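Side-chain contacts in 3-hydroxyacyl-thioester dehydratase Z (Mycobacterium tuberculosis, PDB 2C2I), which probably catalyses the reversible hydration of trans-2-enoyl-CoA to (3R)-3-hydroxyacyl-CoA, working as a homodimer: residues R2-E5 with D9-A12; L33-D36 with D40-W43; A68-L73 with V127-E132; H75-V80 with A108-V113; I87-N92 with T122-V127. All coordinates share one frame; numbering follows the deposited sequence.

Interaction 1 of 5, residues R2-E5 with D9-A12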
# COMPACT_ATOMS: atom_id res chain seq x y z
N ARG A 2 23.09 -5.58 -6.22
CA ARG A 2 23.59 -4.69 -7.32
C ARG A 2 23.66 -3.24 -6.85
O ARG A 2 22.71 -2.73 -6.26
CB ARG A 2 22.66 -4.83 -8.53
CG ARG A 2 23.04 -4.02 -9.75
CD ARG A 2 22.04 -4.26 -10.87
NE ARG A 2 22.55 -3.73 -12.13
CZ ARG A 2 21.94 -3.83 -13.31
NH1 ARG A 2 20.76 -4.46 -13.42
NH2 ARG A 2 22.51 -3.31 -14.38
N THR A 3 24.80 -2.58 -7.08
CA THR A 3 24.97 -1.17 -6.72
C THR A 3 25.00 -0.35 -7.99
O THR A 3 25.81 -0.61 -8.88
CB THR A 3 26.28 -0.91 -5.91
OG1 THR A 3 26.21 -1.56 -4.64
CG2 THR A 3 26.48 0.58 -5.67
N PHE A 4 24.11 0.63 -8.09
CA PHE A 4 24.16 1.60 -9.16
C PHE A 4 24.98 2.76 -8.62
O PHE A 4 24.58 3.40 -7.66
CB PHE A 4 22.75 2.03 -9.57
CG PHE A 4 21.96 0.93 -10.27
CD1 PHE A 4 22.07 0.73 -11.64
CD2 PHE A 4 21.10 0.10 -9.54
CE1 PHE A 4 21.35 -0.28 -12.28
CE2 PHE A 4 20.38 -0.91 -10.18
CZ PHE A 4 20.50 -1.11 -11.55
N GLU A 5 26.11 3.06 -9.25
CA GLU A 5 26.99 4.13 -8.78
C GLU A 5 26.36 5.53 -8.82
O GLU A 5 26.83 6.45 -8.15
CB GLU A 5 28.34 4.11 -9.53
CG GLU A 5 29.15 2.80 -9.37
CD GLU A 5 29.56 2.51 -7.93
OE1 GLU A 5 29.86 3.46 -7.17
OE2 GLU A 5 29.60 1.31 -7.55
N ASP A 9 23.47 5.80 -14.01
CA ASP A 9 23.75 4.38 -14.24
C ASP A 9 22.46 3.61 -14.15
O ASP A 9 22.27 2.63 -14.86
CB ASP A 9 24.77 3.85 -13.25
CG ASP A 9 26.18 4.39 -13.52
OD1 ASP A 9 26.35 5.18 -14.49
OD2 ASP A 9 27.12 4.01 -12.78
N LEU A 10 21.57 4.08 -13.29
CA LEU A 10 20.22 3.52 -13.19
C LEU A 10 19.47 3.70 -14.53
O LEU A 10 18.91 2.73 -15.09
CB LEU A 10 19.47 4.20 -12.03
CG LEU A 10 18.10 3.63 -11.67
CD1 LEU A 10 18.22 2.23 -11.09
CD2 LEU A 10 17.34 4.58 -10.75
N ALA A 11 19.48 4.92 -15.06
CA ALA A 11 18.86 5.22 -16.36
C ALA A 11 19.36 4.30 -17.47
O ALA A 11 18.58 3.83 -18.30
CB ALA A 11 19.07 6.67 -16.72
N ALA A 12 20.66 4.02 -17.48
CA ALA A 12 21.25 3.15 -18.52
C ALA A 12 20.79 1.69 -18.43
O ALA A 12 20.94 0.93 -19.40
CB ALA A 12 22.77 3.22 -18.45
O HOH W 1 26.72 1.56 -11.53

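Interaction 2 of 5, residues L33-D36 with D40-W43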
# COMPACT_ATOMS: atom_id res chain seq x y z
N LEU A 33 0.98 -5.83 13.99
CA LEU A 33 1.56 -4.49 14.04
C LEU A 33 0.99 -3.66 12.89
O LEU A 33 0.72 -2.49 13.06
CB LEU A 33 3.08 -4.51 13.94
CG LEU A 33 3.92 -5.09 15.09
CD1 LEU A 33 5.40 -5.16 14.75
CD2 LEU A 33 3.70 -4.29 16.35
N PHE A 34 0.83 -4.30 11.72
CA PHE A 34 0.27 -3.64 10.54
C PHE A 34 -1.16 -3.15 10.78
O PHE A 34 -1.53 -2.02 10.41
CB PHE A 34 0.30 -4.56 9.32
CG PHE A 34 0.07 -3.82 8.01
CD1 PHE A 34 1.12 -3.13 7.40
CD2 PHE A 34 -1.19 -3.80 7.42
CE1 PHE A 34 0.90 -2.43 6.19
CE2 PHE A 34 -1.42 -3.10 6.21
CZ PHE A 34 -0.37 -2.42 5.59
N ALA A 35 -1.96 -4.04 11.38
CA ALA A 35 -3.31 -3.75 11.79
C ALA A 35 -3.32 -2.57 12.76
O ALA A 35 -4.11 -1.67 12.60
CB ALA A 35 -3.95 -5.00 12.45
N ASP A 36 -2.42 -2.56 13.75
CA ASP A 36 -2.33 -1.42 14.68
C ASP A 36 -1.94 -0.12 13.99
O ASP A 36 -2.52 0.94 14.27
CB ASP A 36 -1.35 -1.70 15.83
CG ASP A 36 -1.79 -2.85 16.72
OD1 ASP A 36 -2.99 -3.23 16.72
OD2 ASP A 36 -0.92 -3.40 17.44
N ASP A 40 -6.74 -1.34 10.16
CA ASP A 40 -7.47 -2.45 9.57
C ASP A 40 -7.29 -3.67 10.47
O ASP A 40 -6.23 -4.31 10.45
CB ASP A 40 -7.02 -2.71 8.12
CG ASP A 40 -7.84 -3.80 7.43
OD1 ASP A 40 -8.62 -4.54 8.09
OD2 ASP A 40 -7.71 -3.94 6.20
N HIS A 41 -8.30 -3.96 11.29
CA HIS A 41 -8.27 -5.13 12.18
C HIS A 41 -9.24 -6.20 11.73
O HIS A 41 -9.80 -6.92 12.56
CB HIS A 41 -8.57 -4.71 13.64
CG HIS A 41 -7.49 -3.88 14.27
ND1 HIS A 41 -7.49 -2.51 14.23
CD2 HIS A 41 -6.36 -4.24 14.94
CE1 HIS A 41 -6.41 -2.05 14.85
NE2 HIS A 41 -5.72 -3.08 15.30
N GLN A 42 -9.43 -6.35 10.42
CA GLN A 42 -10.42 -7.31 9.97
C GLN A 42 -10.07 -8.71 10.48
O GLN A 42 -8.89 -9.07 10.56
CB GLN A 42 -10.58 -7.32 8.45
CG GLN A 42 -11.92 -7.93 8.06
CD GLN A 42 -12.17 -7.99 6.56
OE1 GLN A 42 -13.17 -8.53 6.14
NE2 GLN A 42 -11.26 -7.44 5.74
N TRP A 43 -11.10 -9.46 10.85
CA TRP A 43 -10.91 -10.81 11.38
C TRP A 43 -10.04 -11.72 10.51
O TRP A 43 -9.25 -12.49 11.05
CB TRP A 43 -12.25 -11.47 11.68
CG TRP A 43 -13.10 -11.70 10.48
CD1 TRP A 43 -13.95 -10.81 9.90
CD2 TRP A 43 -13.17 -12.89 9.68
NE1 TRP A 43 -14.59 -11.38 8.82
CE2 TRP A 43 -14.13 -12.66 8.67
CE3 TRP A 43 -12.55 -14.14 9.75
CZ2 TRP A 43 -14.46 -13.62 7.71
CZ3 TRP A 43 -12.89 -15.12 8.80
CH2 TRP A 43 -13.83 -14.84 7.79

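Interaction 3 of 5, residues A68-L73 with V127-E132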
# COMPACT_ATOMS: atom_id res chain seq x y z
N ALA A 68 3.38 -3.23 0.56
CA ALA A 68 4.32 -2.39 1.32
C ALA A 68 5.64 -3.09 1.67
O ALA A 68 6.56 -2.45 2.19
CB ALA A 68 3.63 -1.84 2.59
N LEU A 69 5.73 -4.39 1.40
CA LEU A 69 7.03 -5.06 1.48
C LEU A 69 7.99 -4.71 0.32
O LEU A 69 9.16 -5.06 0.36
CB LEU A 69 6.88 -6.59 1.59
CG LEU A 69 6.07 -7.18 2.75
CD1 LEU A 69 5.93 -8.70 2.57
CD2 LEU A 69 6.72 -6.84 4.10
N LEU A 70 7.50 -4.00 -0.70
CA LEU A 70 8.33 -3.71 -1.87
C LEU A 70 9.66 -3.01 -1.55
O LEU A 70 10.72 -3.42 -2.04
CB LEU A 70 7.54 -2.95 -2.97
CG LEU A 70 7.05 -3.80 -4.14
CD1 LEU A 70 6.26 -5.04 -3.64
CD2 LEU A 70 6.23 -2.90 -5.09
N PRO A 71 9.63 -1.93 -0.74
CA PRO A 71 10.90 -1.30 -0.35
C PRO A 71 11.93 -2.24 0.31
O PRO A 71 13.09 -2.28 -0.11
CB PRO A 71 10.46 -0.17 0.60
CG PRO A 71 9.03 0.19 0.07
CD PRO A 71 8.46 -1.17 -0.24
N ARG A 72 11.52 -3.01 1.32
CA ARG A 72 12.45 -3.95 1.98
C ARG A 72 13.02 -4.94 0.96
O ARG A 72 14.22 -5.21 0.94
CB ARG A 72 11.76 -4.73 3.10
CG ARG A 72 12.59 -5.87 3.67
CD ARG A 72 11.85 -6.60 4.78
NE ARG A 72 12.73 -7.56 5.43
CZ ARG A 72 12.31 -8.58 6.17
NH1 ARG A 72 11.01 -8.77 6.37
NH2 ARG A 72 13.19 -9.42 6.70
N LEU A 73 12.14 -5.50 0.14
CA LEU A 73 12.55 -6.58 -0.77
C LEU A 73 13.46 -6.06 -1.89
O LEU A 73 14.46 -6.70 -2.25
CB LEU A 73 11.31 -7.32 -1.29
CG LEU A 73 10.42 -8.01 -0.22
CD1 LEU A 73 9.24 -8.71 -0.87
CD2 LEU A 73 11.19 -9.01 0.61
N VAL A 127 9.11 0.58 -11.75
CA VAL A 127 9.61 -0.77 -11.44
C VAL A 127 8.44 -1.76 -11.52
O VAL A 127 7.35 -1.47 -11.02
CB VAL A 127 10.24 -0.81 -10.03
CG1 VAL A 127 10.75 -2.23 -9.70
CG2 VAL A 127 11.42 0.21 -9.88
N SER A 128 8.68 -2.92 -12.13
CA SER A 128 7.72 -4.03 -12.12
C SER A 128 8.17 -5.06 -11.10
O SER A 128 9.34 -5.43 -11.09
CB SER A 128 7.66 -4.69 -13.49
OG SER A 128 8.95 -5.11 -13.90
N THR A 129 7.25 -5.54 -10.25
CA THR A 129 7.61 -6.52 -9.24
C THR A 129 6.56 -7.63 -9.24
O THR A 129 5.37 -7.37 -9.41
CB THR A 129 7.75 -5.91 -7.80
OG1 THR A 129 8.70 -4.82 -7.80
CG2 THR A 129 8.23 -6.94 -6.80
N THR A 130 7.03 -8.86 -9.07
CA THR A 130 6.17 -9.96 -8.79
C THR A 130 6.60 -10.50 -7.46
O THR A 130 7.78 -10.75 -7.27
CB THR A 130 6.25 -11.02 -9.91
OG1 THR A 130 5.60 -10.49 -11.06
CG2 THR A 130 5.53 -12.31 -9.49
N VAL A 131 5.65 -10.64 -6.54
CA VAL A 131 5.92 -11.25 -5.25
C VAL A 131 5.30 -12.65 -5.29
O VAL A 131 4.08 -12.80 -5.44
CB VAL A 131 5.31 -10.44 -4.06
CG1 VAL A 131 5.73 -11.04 -2.73
CG2 VAL A 131 5.77 -8.98 -4.11
N GLU A 132 6.15 -13.68 -5.18
CA GLU A 132 5.66 -15.05 -5.07
C GLU A 132 5.50 -15.44 -3.62
O GLU A 132 6.17 -14.90 -2.75
CB GLU A 132 6.62 -16.03 -5.77
CG GLU A 132 7.95 -16.21 -5.10
CD GLU A 132 8.87 -17.11 -5.93
OE1 GLU A 132 8.46 -18.24 -6.28
OE2 GLU A 132 9.99 -16.67 -6.25

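Interaction 4 of 5, residues H75-V80 with A108-V113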
# COMPACT_ATOMS: atom_id res chain seq x y z
N HIS A 75 15.36 -3.39 -1.58
CA HIS A 75 16.63 -3.03 -0.92
C HIS A 75 17.61 -4.22 -0.87
O HIS A 75 18.83 -4.02 -0.92
CB HIS A 75 16.36 -2.48 0.49
CG HIS A 75 17.57 -1.96 1.19
ND1 HIS A 75 18.06 -0.69 0.99
CD2 HIS A 75 18.38 -2.53 2.12
CE1 HIS A 75 19.12 -0.50 1.75
NE2 HIS A 75 19.34 -1.60 2.44
N GLN A 76 17.06 -5.44 -0.81
CA GLN A 76 17.83 -6.67 -0.88
C GLN A 76 18.41 -6.90 -2.29
O GLN A 76 19.38 -7.64 -2.45
CB GLN A 76 16.98 -7.89 -0.48
CG GLN A 76 16.64 -7.98 1.01
CD GLN A 76 15.83 -9.20 1.37
OE1 GLN A 76 15.57 -10.07 0.53
NE2 GLN A 76 15.42 -9.29 2.62
N MSE A 77 17.81 -6.24 -3.29
CA MSE A 77 18.20 -6.42 -4.70
C MSE A 77 19.25 -5.43 -5.21
O MSE A 77 20.15 -5.81 -5.95
CB MSE A 77 16.98 -6.32 -5.60
CG MSE A 77 15.86 -7.28 -5.27
SE MSE A 77 14.42 -6.90 -6.50
CE MSE A 77 12.97 -7.64 -5.56
N TYR A 78 19.09 -4.15 -4.87
CA TYR A 78 19.96 -3.09 -5.42
C TYR A 78 19.93 -1.88 -4.53
O TYR A 78 19.02 -1.72 -3.70
CB TYR A 78 19.55 -2.68 -6.86
CG TYR A 78 18.13 -2.16 -6.98
CD1 TYR A 78 17.85 -0.80 -6.98
CD2 TYR A 78 17.08 -3.05 -7.09
CE1 TYR A 78 16.53 -0.34 -7.08
CE2 TYR A 78 15.77 -2.61 -7.18
CZ TYR A 78 15.49 -1.27 -7.17
OH TYR A 78 14.17 -0.88 -7.28
N THR A 79 20.94 -1.03 -4.69
CA THR A 79 20.92 0.29 -4.09
C THR A 79 21.38 1.29 -5.13
O THR A 79 22.01 0.92 -6.12
CB THR A 79 21.83 0.38 -2.85
OG1 THR A 79 23.17 0.09 -3.22
CG2 THR A 79 21.37 -0.61 -1.75
N VAL A 80 21.06 2.56 -4.90
CA VAL A 80 21.44 3.64 -5.80
C VAL A 80 22.25 4.68 -5.00
O VAL A 80 21.74 5.26 -4.05
CB VAL A 80 20.19 4.30 -6.44
CG1 VAL A 80 20.59 5.49 -7.35
CG2 VAL A 80 19.35 3.28 -7.20
N ALA A 108 10.45 -11.65 -3.92
CA ALA A 108 10.11 -10.77 -5.02
C ALA A 108 11.18 -10.81 -6.12
O ALA A 108 12.36 -11.03 -5.82
CB ALA A 108 9.90 -9.31 -4.51
N THR A 109 10.74 -10.59 -7.37
CA THR A 109 11.62 -10.35 -8.52
C THR A 109 11.21 -9.00 -9.10
O THR A 109 10.03 -8.78 -9.29
CB THR A 109 11.35 -11.41 -9.60
OG1 THR A 109 11.57 -12.71 -9.03
CG2 THR A 109 12.29 -11.18 -10.79
N SER A 110 12.17 -8.12 -9.38
CA SER A 110 11.82 -6.82 -9.99
C SER A 110 12.62 -6.52 -11.26
O SER A 110 13.77 -6.97 -11.41
CB SER A 110 12.06 -5.68 -8.98
OG SER A 110 11.21 -5.80 -7.84
N SER A 111 12.03 -5.72 -12.14
CA SER A 111 12.69 -5.24 -13.36
C SER A 111 12.51 -3.75 -13.48
O SER A 111 11.49 -3.21 -13.02
CB SER A 111 12.06 -5.89 -14.59
OG SER A 111 12.09 -7.30 -14.45
N LEU A 112 13.47 -3.07 -14.10
CA LEU A 112 13.34 -1.64 -14.30
C LEU A 112 12.59 -1.33 -15.60
O LEU A 112 13.08 -1.64 -16.71
CB LEU A 112 14.74 -1.01 -14.29
CG LEU A 112 14.91 0.49 -14.33
CD1 LEU A 112 14.14 1.13 -13.16
CD2 LEU A 112 16.43 0.76 -14.19
N VAL A 113 11.41 -0.73 -15.48
CA VAL A 113 10.60 -0.38 -16.65
C VAL A 113 11.17 0.86 -17.34
O VAL A 113 11.33 0.88 -18.57
CB VAL A 113 9.12 -0.19 -16.27
CG1 VAL A 113 8.31 0.24 -17.48
CG2 VAL A 113 8.57 -1.51 -15.74

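Interaction 5 of 5, residues I87-N92 with T122-V127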
# COMPACT_ATOMS: atom_id res chain seq x y z
N ILE A 87 11.54 8.22 -2.27
CA ILE A 87 10.15 8.44 -1.86
C ILE A 87 9.17 7.79 -2.84
O ILE A 87 9.36 7.80 -4.05
CB ILE A 87 9.84 9.95 -1.65
CG1 ILE A 87 8.39 10.16 -1.19
CG2 ILE A 87 10.18 10.75 -2.91
CD1 ILE A 87 8.20 11.40 -0.36
N ASN A 88 8.11 7.20 -2.27
CA ASN A 88 7.10 6.50 -3.05
C ASN A 88 6.24 7.55 -3.77
O ASN A 88 5.57 8.36 -3.12
CB ASN A 88 6.31 5.63 -2.06
CG ASN A 88 5.22 4.81 -2.71
OD1 ASN A 88 4.91 4.94 -3.91
ND2 ASN A 88 4.61 3.94 -1.89
N TYR A 89 6.30 7.57 -5.10
CA TYR A 89 5.52 8.54 -5.87
C TYR A 89 4.17 7.95 -6.30
O TYR A 89 3.18 8.66 -6.49
CB TYR A 89 6.30 9.06 -7.09
CG TYR A 89 5.48 10.02 -7.92
CD1 TYR A 89 4.89 11.13 -7.33
CD2 TYR A 89 5.26 9.79 -9.29
CE1 TYR A 89 4.12 12.03 -8.08
CE2 TYR A 89 4.48 10.69 -10.06
CZ TYR A 89 3.93 11.79 -9.45
OH TYR A 89 3.17 12.68 -10.16
N GLY A 90 4.10 6.63 -6.42
CA GLY A 90 2.80 6.03 -6.69
C GLY A 90 2.90 4.66 -7.32
O GLY A 90 3.92 4.02 -7.25
N LEU A 91 1.78 4.21 -7.90
CA LEU A 91 1.64 2.87 -8.47
C LEU A 91 0.82 3.03 -9.74
O LEU A 91 -0.07 3.86 -9.79
CB LEU A 91 0.87 1.96 -7.51
CG LEU A 91 1.49 1.88 -6.10
CD1 LEU A 91 0.45 1.56 -5.09
CD2 LEU A 91 2.64 0.86 -6.13
N ASN A 92 1.11 2.22 -10.75
CA ASN A 92 0.28 2.22 -11.95
C ASN A 92 -0.75 1.10 -11.96
O ASN A 92 -1.83 1.25 -12.52
CB ASN A 92 1.17 2.15 -13.19
CG ASN A 92 1.99 3.43 -13.37
OD1 ASN A 92 1.55 4.52 -12.95
ND2 ASN A 92 3.17 3.31 -13.95
N THR A 122 17.56 14.27 -9.12
CA THR A 122 16.31 13.56 -8.81
C THR A 122 15.75 12.83 -10.03
O THR A 122 15.42 13.44 -11.07
CB THR A 122 15.24 14.55 -8.28
OG1 THR A 122 15.64 15.02 -6.98
CG2 THR A 122 13.85 13.90 -8.20
N VAL A 123 15.65 11.51 -9.91
CA VAL A 123 15.11 10.69 -10.99
C VAL A 123 13.97 9.81 -10.47
O VAL A 123 13.90 9.54 -9.28
CB VAL A 123 16.19 9.84 -11.70
CG1 VAL A 123 17.40 10.71 -12.11
CG2 VAL A 123 16.63 8.68 -10.84
N GLN A 124 13.09 9.41 -11.37
CA GLN A 124 11.93 8.61 -11.01
C GLN A 124 12.01 7.30 -11.77
O GLN A 124 12.02 7.32 -12.99
CB GLN A 124 10.70 9.37 -11.47
CG GLN A 124 9.41 8.90 -10.95
CD GLN A 124 8.49 10.08 -10.75
OE1 GLN A 124 8.55 10.77 -9.72
NE2 GLN A 124 7.64 10.33 -11.73
N ALA A 125 12.05 6.20 -11.03
CA ALA A 125 12.16 4.87 -11.63
C ALA A 125 10.80 4.16 -11.57
O ALA A 125 10.18 4.12 -10.51
CB ALA A 125 13.18 4.07 -10.90
N THR A 126 10.37 3.62 -12.69
CA THR A 126 9.17 2.80 -12.73
C THR A 126 9.64 1.34 -12.70
O THR A 126 10.46 0.93 -13.52
CB THR A 126 8.33 3.13 -13.94
OG1 THR A 126 7.96 4.52 -13.88
CG2 THR A 126 7.05 2.26 -14.02
N VAL A 127 9.11 0.58 -11.75
CA VAL A 127 9.61 -0.77 -11.44
C VAL A 127 8.44 -1.76 -11.52
O VAL A 127 7.35 -1.47 -11.02
CB VAL A 127 10.24 -0.81 -10.03
CG1 VAL A 127 10.75 -2.23 -9.70
CG2 VAL A 127 11.42 0.21 -9.88
O HOH W 2 5.26 5.26 -14.63

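Interaction 1 of 5, residues R2-E5 with D9-A12
Phe4 lays its ring over Leu10, and this joins the short N-terminal strand 3-4 to the helix 7-12 that follows it, a short strand leading through a turn into a helix at one end of the hotdog domain. The phenylalanine can be traced outward from CB. There the side chain heads for the helix, with CG beside the backbone N and anti to the carbonyl carbon (chi1 -69°). CG itself lies 4.0 Å from Leu10 CD1. The two ortho carbons then find different partners: CD1 comes up to the helix backbone, 3.7 Å from Leu10 CA and as close to Asp9 O, while CD2 is 3.9 Å from the Leu10 CD1 methyl. CE1 still follows the Asp9 carbonyl, and CE2 stays over the same methyl. At the tip, CZ lies over the rim of one face of the guanidinium of Arg2, two residues earlier, and Arg2 goes on to a salt bridge with Glu16. The methyl Leu10 CD1 sits almost over the middle of one ring face, 7° off the normal, a clear CH-pi contact; the two side chains cross at about a right angle. Leu10 also packs on Leu112 and Val115 of strand 105-119, which ties this N-terminal piece to the main sheet. The polar side of the contact is made by Asp9 and Glu5, whose own carboxylate turns off to Lys81. A water accepts from Glu5 N at 2.8 Å and donates to Asp9 OD2, itself 3.5 Å from Glu5 CB.

Interaction 2 of 5, residues L33-D36 with D40-W43
Ala35, His41 and Asp40 carry this contact, in which the chain leaving helix 28-38 folds back against the helix's last turns. Ala35 lends both its methyl and its carbonyl. The methyl CB is pressed to 3.1 Å from Asp40 O, a tight approach, and lies 3.5 Å from His41 CD2. Its carbonyl O comes in over one face of the imidazole, 3.2 Å from His41 CE1, and makes no bond with NE2 there. Asp36, one residue on in the helix, helps fix the rotation of the His41 ring: His41 NE2 donates to Asp36 OD1 at 3.1 Å and 170°, nearly straight, with the oxygen in the plane of the ring and using its anti lone pair. NE2 therefore holds a proton. The ring is brought over Ala35 by a chi1 of -69°, which sets CG beside the backbone N, while the plane of the accepting carboxylate is turned about 41° from that of the ring.

Asp40 enters mainly through its backbone. Its carbonyl, besides touching Ala35, accepts from His62 NE2; in its side chain, Asp40 OD1 accepts from the backbone N of Gln42 at 3.1 Å, closing an Asx turn. The turn leads into helix 43-46, with Gln42 at its N-cap. Asp40 is probably important for catalysis, as is His45, which it touches, so the loop between helices 28-38 and 43-46 forms part of the likely active site, while Gln42 and Trp43 reach backbone carbonyls of the second subunit.

Interaction 3 of 5, residues A68-L73 with V127-E132
Leu70 reaches down from its helix onto Thr129 and Val131, alternate residues on the same face of strand 122-133. The leucine and the threonine run antiparallel alongside one another, flank to flank: Leu70 CD2 is 4.1 Å from Thr129 OG1, and Leu70 CG lies equally near that oxygen. The other branch meets carbon: Leu70 CD1 bears on Val131 CG2 at 4.0 Å, the two side chains crossing at a slant, and skirts Thr129 CG2 at 4.2 Å. Leu70 gets both branches into place with a chi1 of -101°, well off a staggered position. This is the central packing of the hotdog fold, in which a curved antiparallel sheet wraps round a helix; here that helix is 63-68 continued by 70-75, and the contact lies about 3 Å from the centre of the chain. With so much hydrocarbon round it, Thr129 OG1 would be an awkward atom to bury. It is satisfied by hydrogen bonds with Ser110 OG of strand 105-119 and Gln74 NE2 of the helix itself, and a chi1 of -56° points it that way while turning CG2 to the leucine. Leu70 also packs on Ala143 and Ser145, so its side chain touches strand 141-149 as well as 122-133, and Val131 is flanked by Val106 on one neighbouring strand and Cys141 on the other.

Interaction 4 of 5, residues H75-V80 with A108-V113
The link that carries the chain out of helix 70-75 towards strand 79-80 drops one long side chain, Met77, onto the inner face of the main antiparallel sheet. The residue is present as selenomethionine. Beyond CG its chain runs extended, with chi2 at 178°, so that the selenium and the terminal methyl lie directly over strand 105-119. Met77 SE rests 3.6 Å from Ser110 CB. The methyl CE goes a little farther and settles among three groups of the strand: it is 3.4 Å from Ser110 OG, 3.5 Å from Ala108 O and 3.6 Å from Ala108 CB. Apolar packing at Ala108 thus sits side by side with touches on oxygen. The Ser110 hydroxyl is hydrogen-bonded to Thr129 OG1 on the next strand, so its touch with CE is plain van der Waals contact. Ser110 points its CB at the link, and with the small Ala108 lets the methyl come close to the strand backbone. Tyr78, the next residue, packs on Val18 and Val127. Met77 thus extends the packing of helix 70-75 against the concave side of the curved antiparallel sheet, the arrangement that defines the hotdog fold.

Interaction 5 of 5, residues I87-N92 with T122-V127
With chi1 at 178° Tyr89 sends its ring out beside its own carbonyl carbon, and Gln124 answers with CG anti to the backbone N and then a bend at chi2 (146°), which lifts its amide up to the ring. The two flat groups end nearly parallel, their planes 16° apart, and the amide comes to the ring obliquely. Tyr89 CD2 is the carbon most involved, 3.5 Å from Gln124 NE2 and equally close to OE1; CG is 3.6 Å from OE1, and CE2 as near to NE2. Gln124 OE1 accepts from Arg148 NE, which should hold the amide's orientation, and Arg148 makes a cation-pi contact with the tyrosine ring. All three residues probably help bind substrate in the partner subunit. Farther along, Asn92 ND2 meets Thr126 CG2 at 4.0 Å, and a water bridges their polar ends, accepting from Asn92 ND2 at 2.9 Å and lying equally near Thr126 OG1. Asn92 ND2 has another acceptor in Glu144 OE2. The contact spans strand 141-149, which runs between strands 86-95 and 122-133, and where a classic beta bulge sets Tyr89 and Gly90 opposite the single residue Ile146. Strand 86-95 is the outermost on that side within the chain, and Gly90 and Leu91 pair antiparallel with a strand of the second subunit, so that the sheet continues across the dimer.

In the fold
Interactions 1 and 2 come first along the chain and close locally, on opposite sides of the chain's centre and with their own centres about 37 Å apart. Interaction 3 then joins residues 68-73 to 127-132 across the middle, and interactions 4 and 5, whose segments interleave, lie between its two halves in sequence, 5 sharing Val127 with it. The centres of 3 and 4 are about 8 Å apart, and 5 lies about 13 Å from each. Strand 122-133 serves both 3 and 5, and neighbouring strand 105-119 serves 4. Interaction 1 meets 4 through the paired strands 3-4 and 79-80. Interactions 2, 3 and 5 touch the second subunit, consistent with an active site shared across the dimer.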